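Local coordinates for Ton_1535 (Thermococcus onnurineus, PDB 3ZPJ), which is of unknown function but folds as an all-helical alpha-solenoid, a form that in other proteins often serves to bind partners, at residues Thr2-Leu10 / Ala19-Glu27; Val33-Tyr44 / Ile79-Glu88. All coordinates share one frame; numbering follows the deposited sequence.

Interaction 1. Residues Thr2-Leu10 / Ala19-Glu27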
ATOM      1  N   THR A   2      -2.438   8.134  31.122  1.00 37.22           N
ATOM      2  CA  THR A   2      -3.114   9.364  31.498  1.00 50.04           C
ATOM      3  C   THR A   2      -2.179  10.558  31.292  1.00 53.01           C
ATOM      4  O   THR A   2      -2.628  11.676  31.046  1.00 53.94           O
ATOM      5  CB  THR A   2      -3.718   9.341  32.938  1.00 53.99           C
ATOM      6  OG1 THR A   2      -2.684   9.394  33.925  1.00 56.23           O
ATOM      7  CG2 THR A   2      -4.563   8.103  33.152  1.00 54.17           C
ATOM      8  N   THR A   3      -0.876  10.324  31.373  1.00 47.80           N
ATOM      9  CA  THR A   3       0.060  11.395  31.087  1.00 43.27           C
ATOM     10  C   THR A   3      -0.073  11.836  29.629  1.00 48.64           C
ATOM     11  O   THR A   3      -0.041  13.028  29.328  1.00 50.05           O
ATOM     12  CB  THR A   3       1.510  11.007  31.397  1.00 45.77           C
ATOM     13  OG1 THR A   3       1.651  10.744  32.800  1.00 48.14           O
ATOM     14  CG2 THR A   3       2.433  12.140  31.026  1.00 47.48           C
ATOM     15  N   LEU A   4      -0.234  10.876  28.724  1.00 47.20           N
ATOM     16  CA  LEU A   4      -0.431  11.198  27.317  1.00 44.82           C
ATOM     17  C   LEU A   4      -1.744  11.956  27.080  1.00 49.88           C
ATOM     18  O   LEU A   4      -1.865  12.737  26.132  1.00 49.46           O
ATOM     19  CB  LEU A   4      -0.416   9.938  26.442  1.00 38.19           C
ATOM     20  CG  LEU A   4       0.772   8.980  26.392  1.00 49.69           C
ATOM     21  CD1 LEU A   4       0.631   8.127  25.164  1.00 48.36           C
ATOM     22  CD2 LEU A   4       2.103   9.688  26.382  1.00 50.70           C
ATOM     23  N   GLU A   5      -2.732  11.702  27.927  1.00 54.43           N
ATOM     24  CA  GLU A   5      -4.031  12.355  27.806  1.00 56.57           C
ATOM     25  C   GLU A   5      -3.902  13.822  28.218  1.00 53.52           C
ATOM     26  O   GLU A   5      -4.405  14.710  27.532  1.00 57.82           O
ATOM     27  CB  GLU A   5      -5.072  11.638  28.675  1.00 63.83           C
ATOM     28  CG  GLU A   5      -6.515  11.756  28.181  1.00 73.24           C
ATOM     29  CD  GLU A   5      -7.530  11.120  29.136  1.00 74.05           C
ATOM     30  OE1 GLU A   5      -7.142  10.286  29.983  1.00 75.04           O
ATOM     31  OE2 GLU A   5      -8.722  11.462  29.045  1.00 78.50           O
ATOM     32  N   GLU A   6      -3.219  14.063  29.336  1.00 42.34           N
ATOM     33  CA  GLU A   6      -2.906  15.416  29.788  1.00 47.15           C
ATOM     34  C   GLU A   6      -2.112  16.211  28.740  1.00 51.93           C
ATOM     35  O   GLU A   6      -2.400  17.374  28.468  1.00 58.90           O
ATOM     36  CB  GLU A   6      -2.138  15.363  31.106  1.00 46.19           C
ATOM     37  CG  GLU A   6      -2.918  14.669  32.203  1.00 57.69           C
ATOM     38  CD  GLU A   6      -2.165  14.580  33.516  1.00 68.07           C
ATOM     39  OE1 GLU A   6      -0.914  14.562  33.502  1.00 72.26           O
ATOM     40  OE2 GLU A   6      -2.834  14.522  34.568  1.00 73.07           O
ATOM     41  N   ILE A   7      -1.117  15.574  28.142  1.00 47.08           N
ATOM     42  CA  ILE A   7      -0.343  16.213  27.090  1.00 50.12           C
ATOM     43  C   ILE A   7      -1.179  16.571  25.852  1.00 52.18           C
ATOM     44  O   ILE A   7      -1.075  17.681  25.335  1.00 56.69           O
ATOM     45  CB  ILE A   7       0.858  15.344  26.702  1.00 47.52           C
ATOM     46  CG1 ILE A   7       1.894  15.383  27.834  1.00 45.95           C
ATOM     47  CG2 ILE A   7       1.448  15.813  25.389  1.00 40.51           C
ATOM     48  CD1 ILE A   7       2.930  14.294  27.748  1.00 49.73           C
ATOM     49  N   ASN A   8      -2.001  15.639  25.381  1.00 50.08           N
ATOM     50  CA  ASN A   8      -2.869  15.909  24.235  1.00 55.36           C
ATOM     51  C   ASN A   8      -3.811  17.071  24.498  1.00 57.64           C
ATOM     52  O   ASN A   8      -4.041  17.904  23.628  1.00 68.84           O
ATOM     53  CB  ASN A   8      -3.690  14.673  23.863  1.00 54.37           C
ATOM     54  CG  ASN A   8      -2.885  13.651  23.094  1.00 64.55           C
ATOM     55  OD1 ASN A   8      -2.075  14.002  22.237  1.00 69.85           O
ATOM     56  ND2 ASN A   8      -3.099  12.372  23.398  1.00 67.25           N
ATOM     57  N   LEU A   9      -4.344  17.118  25.711  1.00 49.09           N
ATOM     58  CA  LEU A   9      -5.367  18.081  26.061  1.00 56.90           C
ATOM     59  C   LEU A   9      -4.734  19.467  26.101  1.00 67.31           C
ATOM     60  O   LEU A   9      -5.277  20.422  25.549  1.00 71.21           O
ATOM     61  CB  LEU A   9      -5.985  17.702  27.414  1.00 54.53           C
ATOM     62  CG  LEU A   9      -7.229  18.367  28.017  1.00 56.01           C
ATOM     63  CD1 LEU A   9      -6.808  19.440  28.976  1.00 49.51           C
ATOM     64  CD2 LEU A   9      -8.208  18.925  26.969  1.00 54.62           C
ATOM     65  N   LEU A  10      -3.573  19.560  26.743  1.00 60.66           N
ATOM     66  CA  LEU A  10      -2.802  20.793  26.788  1.00 54.27           C
ATOM     67  C   LEU A  10      -2.480  21.307  25.375  1.00 57.36           C
ATOM     68  O   LEU A  10      -2.394  22.514  25.147  1.00 60.98           O
ATOM     69  CB  LEU A  10      -1.507  20.574  27.575  1.00 42.66           C
ATOM     70  CG  LEU A  10      -1.577  20.561  29.098  1.00 41.45           C
ATOM     71  CD1 LEU A  10      -0.356  19.887  29.658  1.00 48.62           C
ATOM     72  CD2 LEU A  10      -1.683  21.973  29.656  1.00 53.50           C
ATOM     73  N   ALA A  19       2.666  21.441  27.729  1.00 40.12           N
ATOM     74  CA  ALA A  19       2.657  20.090  27.185  1.00 54.85           C
ATOM     75  C   ALA A  19       4.060  19.530  27.114  1.00 59.29           C
ATOM     76  O   ALA A  19       4.304  18.378  27.495  1.00 58.89           O
ATOM     77  CB  ALA A  19       2.036  20.071  25.797  1.00 40.96           C
ATOM     78  N   LEU A  20       4.977  20.347  26.605  1.00 52.14           N
ATOM     79  CA  LEU A  20       6.344  19.898  26.412  1.00 55.22           C
ATOM     80  C   LEU A  20       7.013  19.717  27.763  1.00 52.45           C
ATOM     81  O   LEU A  20       7.877  18.856  27.926  1.00 57.28           O
ATOM     82  CB  LEU A  20       7.123  20.887  25.543  1.00 60.32           C
ATOM     83  CG  LEU A  20       6.500  21.154  24.170  1.00 57.17           C
ATOM     84  CD1 LEU A  20       7.194  22.320  23.487  1.00 56.18           C
ATOM     85  CD2 LEU A  20       6.501  19.902  23.283  1.00 50.22           C
ATOM     86  N   ALA A  21       6.591  20.507  28.741  1.00 50.44           N
ATOM     87  CA  ALA A  21       7.166  20.406  30.071  1.00 54.25           C
ATOM     88  C   ALA A  21       6.758  19.083  30.707  1.00 62.58           C
ATOM     89  O   ALA A  21       7.480  18.538  31.546  1.00 68.76           O
ATOM     90  CB  ALA A  21       6.733  21.567  30.922  1.00 42.24           C
ATOM     91  N   LYS A  22       5.605  18.563  30.288  1.00 59.02           N
ATOM     92  CA  LYS A  22       5.080  17.319  30.836  1.00 56.13           C
ATOM     93  C   LYS A  22       5.694  16.102  30.182  1.00 54.40           C
ATOM     94  O   LYS A  22       5.608  14.998  30.712  1.00 58.45           O
ATOM     95  CB  LYS A  22       3.568  17.245  30.662  1.00 63.25           C
ATOM     96  CG  LYS A  22       2.803  18.130  31.604  1.00 76.52           C
ATOM     97  CD  LYS A  22       1.409  17.578  31.797  1.00 80.71           C
ATOM     98  CE  LYS A  22       1.433  16.357  32.682  1.00 73.07           C
ATOM     99  NZ  LYS A  22       1.456  16.746  34.122  1.00 58.53           N
ATOM    100  N   VAL A  23       6.296  16.303  29.017  1.00 45.53           N
ATOM    101  CA  VAL A  23       6.867  15.203  28.258  1.00 54.03           C
ATOM    102  C   VAL A  23       7.953  14.479  29.061  1.00 55.56           C
ATOM    103  O   VAL A  23       8.258  13.310  28.814  1.00 60.83           O
ATOM    104  CB  VAL A  23       7.352  15.691  26.874  1.00 58.23           C
ATOM    105  CG1 VAL A  23       8.236  14.660  26.187  1.00 55.95           C
ATOM    106  CG2 VAL A  23       6.145  16.009  26.003  1.00 54.34           C
ATOM    107  N   TYR A  24       8.481  15.149  30.076  1.00 56.08           N
ATOM    108  CA  TYR A  24       9.528  14.567  30.898  1.00 58.89           C
ATOM    109  C   TYR A  24       8.963  13.722  32.030  1.00 66.38           C
ATOM    110  O   TYR A  24       9.660  12.905  32.632  1.00 69.66           O
ATOM    111  CB  TYR A  24      10.490  15.661  31.333  1.00 66.36           C
ATOM    112  CG  TYR A  24      11.008  16.330  30.084  1.00 76.20           C
ATOM    113  CD1 TYR A  24      12.035  15.753  29.347  1.00 85.67           C
ATOM    114  CD2 TYR A  24      10.404  17.476  29.582  1.00 79.27           C
ATOM    115  CE1 TYR A  24      12.487  16.331  28.173  1.00 91.19           C
ATOM    116  CE2 TYR A  24      10.845  18.062  28.410  1.00 86.89           C
ATOM    117  CZ  TYR A  24      11.888  17.486  27.708  1.00 92.18           C
ATOM    118  OH  TYR A  24      12.332  18.066  26.540  1.00 93.08           O
ATOM    119  N   GLU A  25       7.668  13.866  32.264  1.00 67.62           N
ATOM    120  CA  GLU A  25       6.967  12.963  33.162  1.00 64.22           C
ATOM    121  C   GLU A  25       6.737  11.610  32.496  1.00 60.38           C
ATOM    122  O   GLU A  25       6.194  10.695  33.107  1.00 59.43           O
ATOM    123  CB  GLU A  25       5.646  13.579  33.625  1.00 64.65           C
ATOM    124  CG  GLU A  25       5.846  14.811  34.496  1.00 71.83           C
ATOM    125  CD  GLU A  25       4.542  15.446  34.933  1.00 82.30           C
ATOM    126  OE1 GLU A  25       3.471  14.883  34.622  1.00 89.92           O
ATOM    127  OE2 GLU A  25       4.592  16.509  35.591  1.00 83.66           O
ATOM    128  N   ILE A  26       7.140  11.487  31.237  1.00 54.24           N
ATOM    129  CA  ILE A  26       7.111  10.200  30.573  1.00 49.59           C
ATOM    130  C   ILE A  26       8.381   9.450  30.928  1.00 58.39           C
ATOM    131  O   ILE A  26       9.475  10.010  30.867  1.00 60.74           O
ATOM    132  CB  ILE A  26       6.999  10.341  29.054  1.00 47.50           C
ATOM    133  CG1 ILE A  26       5.656  10.971  28.692  1.00 43.87           C
ATOM    134  CG2 ILE A  26       7.141   8.972  28.368  1.00 34.83           C
ATOM    135  CD1 ILE A  26       5.382  10.976  27.218  1.00 44.83           C
ATOM    136  N   GLU A  27       8.228   8.189  31.318  1.00 63.28           N
ATOM    137  CA  GLU A  27       9.364   7.379  31.730  1.00 72.35           C
ATOM    138  C   GLU A  27      10.317   7.121  30.572  1.00 67.88           C
ATOM    139  O   GLU A  27      11.451   7.606  30.552  1.00 71.04           O
ATOM    140  CB  GLU A  27       8.882   6.051  32.308  1.00 79.13           C
ATOM    141  CG  GLU A  27       8.165   6.193  33.636  1.00 94.52           C
ATOM    142  CD  GLU A  27       7.721   4.855  34.207  1.00104.40           C
ATOM    143  OE1 GLU A  27       6.904   4.160  33.552  1.00104.71           O
ATOM    144  OE2 GLU A  27       8.193   4.499  35.311  1.00101.30           O
TER
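Ile-7 turns its CG1-CD1 arm into the groove between Lys-22 and Val-23, the apolar half of this contact. Ile-7 CG1 packs against Lys-22 CB at 3.8 Å, while Ile-7 CD1 meets Val-23 CG2 at 4.0 Å, the isoleucine and valine side chains crossing nearly at right angles. Next to them, toward the start of helix 2-12, the methyl ends of Leu-4 and Ile-26 touch, CD2 to CD1, at 3.6 Å; Leu-4 CB points away and only the chain end swings back. At the far end Leu-10 CB and Ala-19 CB are 4.0 Å apart, Leu-10 CD1 lies against Lys-22 CD at 3.6 Å, and the Ile-7 and Ala-19 CA atoms come within 4.9 Å, which the small alanine permits. This is the helical hairpin that opens the alpha-solenoid, helix 16-22 and the turn after it folding back on helix 2-12. The outer side is polar and looser: Glu-6 and Glu-25 are exposed, whereas Ile-7, Val-23 and Ile-26 are buried, and no hydrogen bond crosses the segments. Bends at chi3 (74°) and chi4 (83°) carry Lys-22 NZ between two carboxylates, 3.3 Å from Glu-6 OE1 in a salt bridge and donating a hydrogen bond of 2.8 Å to Glu-25 OE1, 32° out of the carboxylate plane. With a methionine in place of Lys-22, Glu-6 and Glu-25 would probably lose their shared positive mate and be left as close like charges.

Interaction 2. Residues Val33-Tyr44 / Ile79-Glu88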
ATOM      1  N   VAL A  33      10.165  10.608  22.635  1.00 35.72           N
ATOM      2  CA  VAL A  33      10.517  11.021  21.294  1.00 35.16           C
ATOM      3  C   VAL A  33       9.336  10.844  20.351  1.00 40.04           C
ATOM      4  O   VAL A  33       9.080  11.708  19.509  1.00 42.90           O
ATOM      5  CB  VAL A  33      11.756  10.247  20.784  1.00 37.89           C
ATOM      6  CG1 VAL A  33      12.060  10.593  19.340  1.00 47.68           C
ATOM      7  CG2 VAL A  33      12.936  10.570  21.641  1.00 41.40           C
ATOM      8  N   GLN A  34       8.647   9.709  20.495  1.00 35.46           N
ATOM      9  CA  GLN A  34       7.346   9.463  19.882  1.00 47.78           C
ATOM     10  C   GLN A  34       6.384  10.618  20.121  1.00 48.30           C
ATOM     11  O   GLN A  34       5.748  11.118  19.199  1.00 44.04           O
ATOM     12  CB  GLN A  34       6.701   8.208  20.485  1.00 50.67           C
ATOM     13  CG  GLN A  34       7.376   6.903  20.144  1.00 68.25           C
ATOM     14  CD  GLN A  34       6.995   6.407  18.771  1.00 77.68           C
ATOM     15  OE1 GLN A  34       6.513   7.176  17.933  1.00 80.81           O
ATOM     16  NE2 GLN A  34       7.201   5.109  18.528  1.00 73.60           N
ATOM     17  N   VAL A  35       6.255  11.023  21.374  1.00 45.69           N
ATOM     18  CA  VAL A  35       5.303  12.061  21.694  1.00 42.91           C
ATOM     19  C   VAL A  35       5.747  13.361  21.046  1.00 46.29           C
ATOM     20  O   VAL A  35       4.964  14.014  20.346  1.00 43.60           O
ATOM     21  CB  VAL A  35       5.149  12.223  23.208  1.00 49.07           C
ATOM     22  CG1 VAL A  35       4.318  13.451  23.534  1.00 46.67           C
ATOM     23  CG2 VAL A  35       4.506  10.982  23.783  1.00 52.47           C
ATOM     24  N   LEU A  36       7.010  13.721  21.262  1.00 44.01           N
ATOM     25  CA  LEU A  36       7.520  14.991  20.760  1.00 41.91           C
ATOM     26  C   LEU A  36       7.286  15.088  19.260  1.00 47.33           C
ATOM     27  O   LEU A  36       6.740  16.081  18.771  1.00 50.43           O
ATOM     28  CB  LEU A  36       8.998  15.167  21.103  1.00 37.85           C
ATOM     29  CG  LEU A  36       9.306  15.389  22.587  1.00 39.32           C
ATOM     30  CD1 LEU A  36      10.784  15.168  22.875  1.00 50.33           C
ATOM     31  CD2 LEU A  36       8.891  16.780  23.023  1.00 46.44           C
ATOM     32  N   THR A  37       7.642  14.032  18.537  1.00 48.92           N
ATOM     33  CA  THR A  37       7.545  14.067  17.084  1.00 53.57           C
ATOM     34  C   THR A  37       6.105  14.073  16.558  1.00 54.17           C
ATOM     35  O   THR A  37       5.839  14.627  15.498  1.00 55.20           O
ATOM     36  CB  THR A  37       8.384  12.951  16.413  1.00 44.21           C
ATOM     37  OG1 THR A  37       8.061  11.688  16.983  1.00 36.97           O
ATOM     38  CG2 THR A  37       9.865  13.206  16.612  1.00 48.27           C
ATOM     39  N   LYS A  38       5.189  13.472  17.312  1.00 59.04           N
ATOM     40  CA  LYS A  38       3.776  13.402  16.940  1.00 55.70           C
ATOM     41  C   LYS A  38       3.105  14.758  17.113  1.00 52.86           C
ATOM     42  O   LYS A  38       2.148  15.089  16.419  1.00 56.96           O
ATOM     43  CB  LYS A  38       3.067  12.363  17.809  1.00 62.54           C
ATOM     44  CG  LYS A  38       1.760  11.824  17.245  1.00 68.59           C
ATOM     45  CD  LYS A  38       1.302  10.610  18.055  1.00 76.19           C
ATOM     46  CE  LYS A  38       2.407   9.551  18.114  1.00 78.35           C
ATOM     47  NZ  LYS A  38       2.101   8.432  19.044  1.00 78.67           N
ATOM     48  N   ILE A  39       3.599  15.532  18.069  1.00 48.35           N
ATOM     49  CA  ILE A  39       3.183  16.913  18.213  1.00 38.60           C
ATOM     50  C   ILE A  39       3.609  17.758  17.012  1.00 48.64           C
ATOM     51  O   ILE A  39       2.817  18.522  16.463  1.00 55.12           O
ATOM     52  CB  ILE A  39       3.780  17.515  19.471  1.00 37.60           C
ATOM     53  CG1 ILE A  39       3.155  16.852  20.698  1.00 40.42           C
ATOM     54  CG2 ILE A  39       3.583  19.030  19.477  1.00 45.41           C
ATOM     55  CD1 ILE A  39       3.462  17.563  21.980  1.00 42.31           C
ATOM     56  N   VAL A  40       4.870  17.624  16.621  1.00 56.07           N
ATOM     57  CA  VAL A  40       5.402  18.328  15.458  1.00 54.36           C
ATOM     58  C   VAL A  40       4.618  17.989  14.201  1.00 54.04           C
ATOM     59  O   VAL A  40       4.245  18.872  13.435  1.00 60.21           O
ATOM     60  CB  VAL A  40       6.886  17.977  15.218  1.00 51.61           C
ATOM     61  CG1 VAL A  40       7.292  18.284  13.769  1.00 46.08           C
ATOM     62  CG2 VAL A  40       7.775  18.731  16.203  1.00 51.44           C
ATOM     63  N   VAL A  41       4.375  16.704  13.991  1.00 50.39           N
ATOM     64  CA  VAL A  41       3.687  16.255  12.788  1.00 61.64           C
ATOM     65  C   VAL A  41       2.260  16.825  12.696  1.00 73.08           C
ATOM     66  O   VAL A  41       1.883  17.381  11.663  1.00 73.15           O
ATOM     67  CB  VAL A  41       3.729  14.710  12.648  1.00 54.61           C
ATOM     68  CG1 VAL A  41       2.761  14.221  11.590  1.00 59.40           C
ATOM     69  CG2 VAL A  41       5.149  14.246  12.312  1.00 47.28           C
ATOM     70  N   THR A  42       1.485  16.733  13.775  1.00 75.14           N
ATOM     71  CA  THR A  42       0.130  17.285  13.750  1.00 66.22           C
ATOM     72  C   THR A  42       0.134  18.799  13.533  1.00 66.65           C
ATOM     73  O   THR A  42      -0.723  19.315  12.831  1.00 70.06           O
ATOM     74  CB  THR A  42      -0.714  16.903  14.989  1.00 56.97           C
ATOM     75  OG1 THR A  42      -0.064  17.361  16.179  1.00 64.93           O
ATOM     76  CG2 THR A  42      -0.912  15.386  15.053  1.00 47.08           C
ATOM     77  N   ILE A  43       1.102  19.508  14.111  1.00 64.63           N
ATOM     78  CA  ILE A  43       1.246  20.939  13.835  1.00 62.04           C
ATOM     79  C   ILE A  43       1.511  21.201  12.351  1.00 68.25           C
ATOM     80  O   ILE A  43       0.842  22.019  11.720  1.00 67.65           O
ATOM     81  CB  ILE A  43       2.391  21.565  14.626  1.00 61.50           C
ATOM     82  CG1 ILE A  43       2.054  21.633  16.114  1.00 53.92           C
ATOM     83  CG2 ILE A  43       2.699  22.966  14.096  1.00 61.75           C
ATOM     84  CD1 ILE A  43       3.136  22.330  16.931  1.00 54.23           C
ATOM     85  N   TYR A  44       2.497  20.498  11.805  1.00 69.01           N
ATOM     86  CA  TYR A  44       2.876  20.650  10.409  1.00 70.05           C
ATOM     87  C   TYR A  44       1.686  20.381   9.496  1.00 77.02           C
ATOM     88  O   TYR A  44       1.499  21.061   8.483  1.00 82.82           O
ATOM     89  CB  TYR A  44       4.024  19.690  10.074  1.00 62.06           C
ATOM     90  CG  TYR A  44       4.547  19.788   8.661  1.00 59.05           C
ATOM     91  CD1 TYR A  44       5.390  20.829   8.283  1.00 64.27           C
ATOM     92  CD2 TYR A  44       4.213  18.836   7.710  1.00 64.13           C
ATOM     93  CE1 TYR A  44       5.873  20.924   6.995  1.00 68.35           C
ATOM     94  CE2 TYR A  44       4.694  18.921   6.414  1.00 68.16           C
ATOM     95  CZ  TYR A  44       5.521  19.968   6.064  1.00 72.12           C
ATOM     96  OH  TYR A  44       6.000  20.058   4.779  1.00 79.54           O
ATOM     97  N   ILE A  79      12.719   7.451  14.287  1.00 33.54           N
ATOM     98  CA  ILE A  79      11.536   8.265  14.555  1.00 36.42           C
ATOM     99  C   ILE A  79      11.754   9.716  14.120  1.00 46.82           C
ATOM    100  O   ILE A  79      10.943  10.298  13.399  1.00 49.07           O
ATOM    101  CB  ILE A  79      11.149   8.169  16.027  1.00 36.11           C
ATOM    102  CG1 ILE A  79      10.902   6.692  16.374  1.00 35.34           C
ATOM    103  CG2 ILE A  79       9.915   9.037  16.339  1.00 35.87           C
ATOM    104  CD1 ILE A  79      10.413   6.449  17.784  1.00 27.89           C
ATOM    105  N   ILE A  80      12.881  10.279  14.521  1.00 46.83           N
ATOM    106  CA  ILE A  80      13.241  11.628  14.121  1.00 45.41           C
ATOM    107  C   ILE A  80      13.377  11.726  12.601  1.00 42.53           C
ATOM    108  O   ILE A  80      12.936  12.697  11.982  1.00 39.57           O
ATOM    109  CB  ILE A  80      14.554  12.038  14.810  1.00 42.30           C
ATOM    110  CG1 ILE A  80      14.301  12.200  16.318  1.00 34.63           C
ATOM    111  CG2 ILE A  80      15.136  13.292  14.170  1.00 30.64           C
ATOM    112  CD1 ILE A  80      15.553  12.305  17.158  1.00 36.03           C
ATOM    113  N   ALA A  81      13.975  10.696  12.011  1.00 43.21           N
ATOM    114  CA  ALA A  81      14.253  10.667  10.573  1.00 48.11           C
ATOM    115  C   ALA A  81      13.000  10.693   9.708  1.00 43.20           C
ATOM    116  O   ALA A  81      12.942  11.429   8.738  1.00 46.77           O
ATOM    117  CB  ALA A  81      15.094   9.454  10.218  1.00 44.83           C
ATOM    118  N   SER A  82      12.009   9.873  10.046  1.00 38.40           N
ATOM    119  CA  SER A  82      10.793   9.834   9.239  1.00 46.45           C
ATOM    120  C   SER A  82       9.954  11.104   9.398  1.00 46.99           C
ATOM    121  O   SER A  82       9.345  11.549   8.432  1.00 50.77           O
ATOM    122  CB  SER A  82       9.960   8.556   9.467  1.00 39.33           C
ATOM    123  OG  SER A  82       9.492   8.444  10.792  1.00 37.83           O
ATOM    124  N   THR A  83       9.964  11.723  10.579  1.00 41.83           N
ATOM    125  CA  THR A  83       9.202  12.957  10.752  1.00 46.20           C
ATOM    126  C   THR A  83       9.814  14.132   9.971  1.00 45.86           C
ATOM    127  O   THR A  83       9.084  14.980   9.436  1.00 46.47           O
ATOM    128  CB  THR A  83       8.956  13.320  12.247  1.00 54.47           C
ATOM    129  OG1 THR A  83      10.119  13.922  12.801  1.00 70.13           O
ATOM    130  CG2 THR A  83       8.616  12.084  13.048  1.00 44.39           C
ATOM    131  N   LEU A  84      11.142  14.179   9.896  1.00 43.44           N
ATOM    132  CA  LEU A  84      11.812  15.180   9.064  1.00 47.05           C
ATOM    133  C   LEU A  84      11.443  14.954   7.617  1.00 50.62           C
ATOM    134  O   LEU A  84      11.199  15.898   6.873  1.00 57.03           O
ATOM    135  CB  LEU A  84      13.329  15.095   9.195  1.00 48.43           C
ATOM    136  CG  LEU A  84      13.929  15.472  10.541  1.00 50.98           C
ATOM    137  CD1 LEU A  84      15.419  15.193  10.523  1.00 50.54           C
ATOM    138  CD2 LEU A  84      13.639  16.938  10.864  1.00 55.34           C
ATOM    139  N   ALA A  85      11.413  13.688   7.224  1.00 49.90           N
ATOM    140  CA  ALA A  85      11.101  13.320   5.851  1.00 51.89           C
ATOM    141  C   ALA A  85       9.661  13.678   5.488  1.00 50.43           C
ATOM    142  O   ALA A  85       9.402  14.165   4.388  1.00 56.12           O
ATOM    143  CB  ALA A  85      11.368  11.848   5.623  1.00 50.12           C
ATOM    144  N   ILE A  86       8.737  13.422   6.408  1.00 47.44           N
ATOM    145  CA  ILE A  86       7.376  13.929   6.295  1.00 52.42           C
ATOM    146  C   ILE A  86       7.414  15.418   5.928  1.00 59.65           C
ATOM    147  O   ILE A  86       6.859  15.823   4.912  1.00 69.14           O
ATOM    148  CB  ILE A  86       6.590  13.777   7.630  1.00 61.36           C
ATOM    149  CG1 ILE A  86       6.511  12.320   8.078  1.00 66.22           C
ATOM    150  CG2 ILE A  86       5.195  14.333   7.506  1.00 55.93           C
ATOM    151  CD1 ILE A  86       5.743  11.434   7.167  1.00 70.44           C
ATOM    152  N   MET A  87       8.095  16.220   6.744  1.00 61.78           N
ATOM    153  CA  MET A  87       8.181  17.668   6.525  1.00 66.02           C
ATOM    154  C   MET A  87       9.172  18.112   5.438  1.00 65.33           C
ATOM    155  O   MET A  87       9.538  19.286   5.372  1.00 72.15           O
ATOM    156  CB  MET A  87       8.526  18.380   7.830  1.00 60.55           C
ATOM    157  CG  MET A  87       7.629  18.018   8.993  1.00 59.45           C
ATOM    158  SD  MET A  87       8.077  19.022  10.416  1.00 54.98           S
ATOM    159  CE  MET A  87       9.827  18.624  10.527  1.00 48.71           C
ATOM    160  N   GLU A  88       9.612  17.174   4.606  1.00 62.64           N
ATOM    161  CA  GLU A  88      10.438  17.482   3.431  1.00 69.59           C
ATOM    162  C   GLU A  88      11.832  18.032   3.728  1.00 66.79           C
ATOM    163  O   GLU A  88      12.424  18.720   2.896  1.00 69.27           O
ATOM    164  CB  GLU A  88       9.688  18.404   2.463  1.00 77.94           C
ATOM    165  CG  GLU A  88       8.364  17.821   2.005  1.00 84.91           C
ATOM    166  CD  GLU A  88       7.607  18.733   1.067  1.00 96.59           C
ATOM    167  OE1 GLU A  88       7.873  19.959   1.064  1.00101.20           O
ATOM    168  OE2 GLU A  88       6.745  18.211   0.330  1.00 98.63           O
TER
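Helix segments 33-44 and 79-86 run side by side in the same direction, their axes 3° from parallel and 10.1 Å apart at closest approach. The CA pairing steps from Gln-34 with Ile-79 through Thr-37 with Thr-83 to Tyr-44 with Met-87, the last lying just past the helix end, and no hydrogen bond crosses the interface, so side-chain packing joins the pair. At the centre Thr-83 CG2 abuts Thr-37 CB at 3.5 Å, the two threonines crossing at about a right angle. Both hydroxyls bond within their own helices: Thr-37 OG1, set between the backbone N and the carbonyl carbon (chi1 52°), donates to Val-33 O at 2.7 Å, and Thr-83 OG1 donates to Ile-80 O. Although bonded in this way, Thr-37 OG1 still lies against the Ile-79 CG2 methyl, at 3.3 Å.

At the N-terminal end Ile-79 divides its branches: CG2 also faces Val-33 CG1 at 4.0 Å, while CD1 lies 3.6 Å from Gln-34 CD, reached because the glutamine chain bends at chi2. At the other end Met-87 lies over one face of the Tyr-44 ring, its CG 3.6 Å from the centroid and 12° off the normal, a CH-pi contact. Met-87 SD is oblique to the ring in a Met-aromatic contact and also touches Val-40 CG1 at 3.5 Å. Just beyond, Glu-88, with positive phi, is the C-prime residue of the Schellman motif ending helix 70-86.

Helix 53-66, which comes between the two in the chain, packs through Met-57 on Val-40, Thr-83 and Met-87, and so on both segments, while helix 90-104 packs on helix 70-86 through Phe-96, which touches Ile-80.

In the fold
Interaction 1 closes before interaction 2 opens along the chain, and their centres are about 17 Å apart, on the same side of the molecule's centre. Helix 16-22 is followed, after the turn carrying Val-23 and Ile-26, by helix 29-45, where the two contacts meet: Ile-26 CD1 packs on Val-35 CG2 at 3.5 Å, and Val-23 and Leu-20 reach Leu-36. Helix 29-45 therefore takes the first hairpin against Val-35 and Leu-36 and helix 70-86 through Val-33, Thr-37 and Tyr-44. The order is that of an alpha-solenoid, a sequential pairing at the start followed by a parallel pairing that skips helix 53-66, so the N-terminal end is built by continuous side-chain packing from one helix to the next.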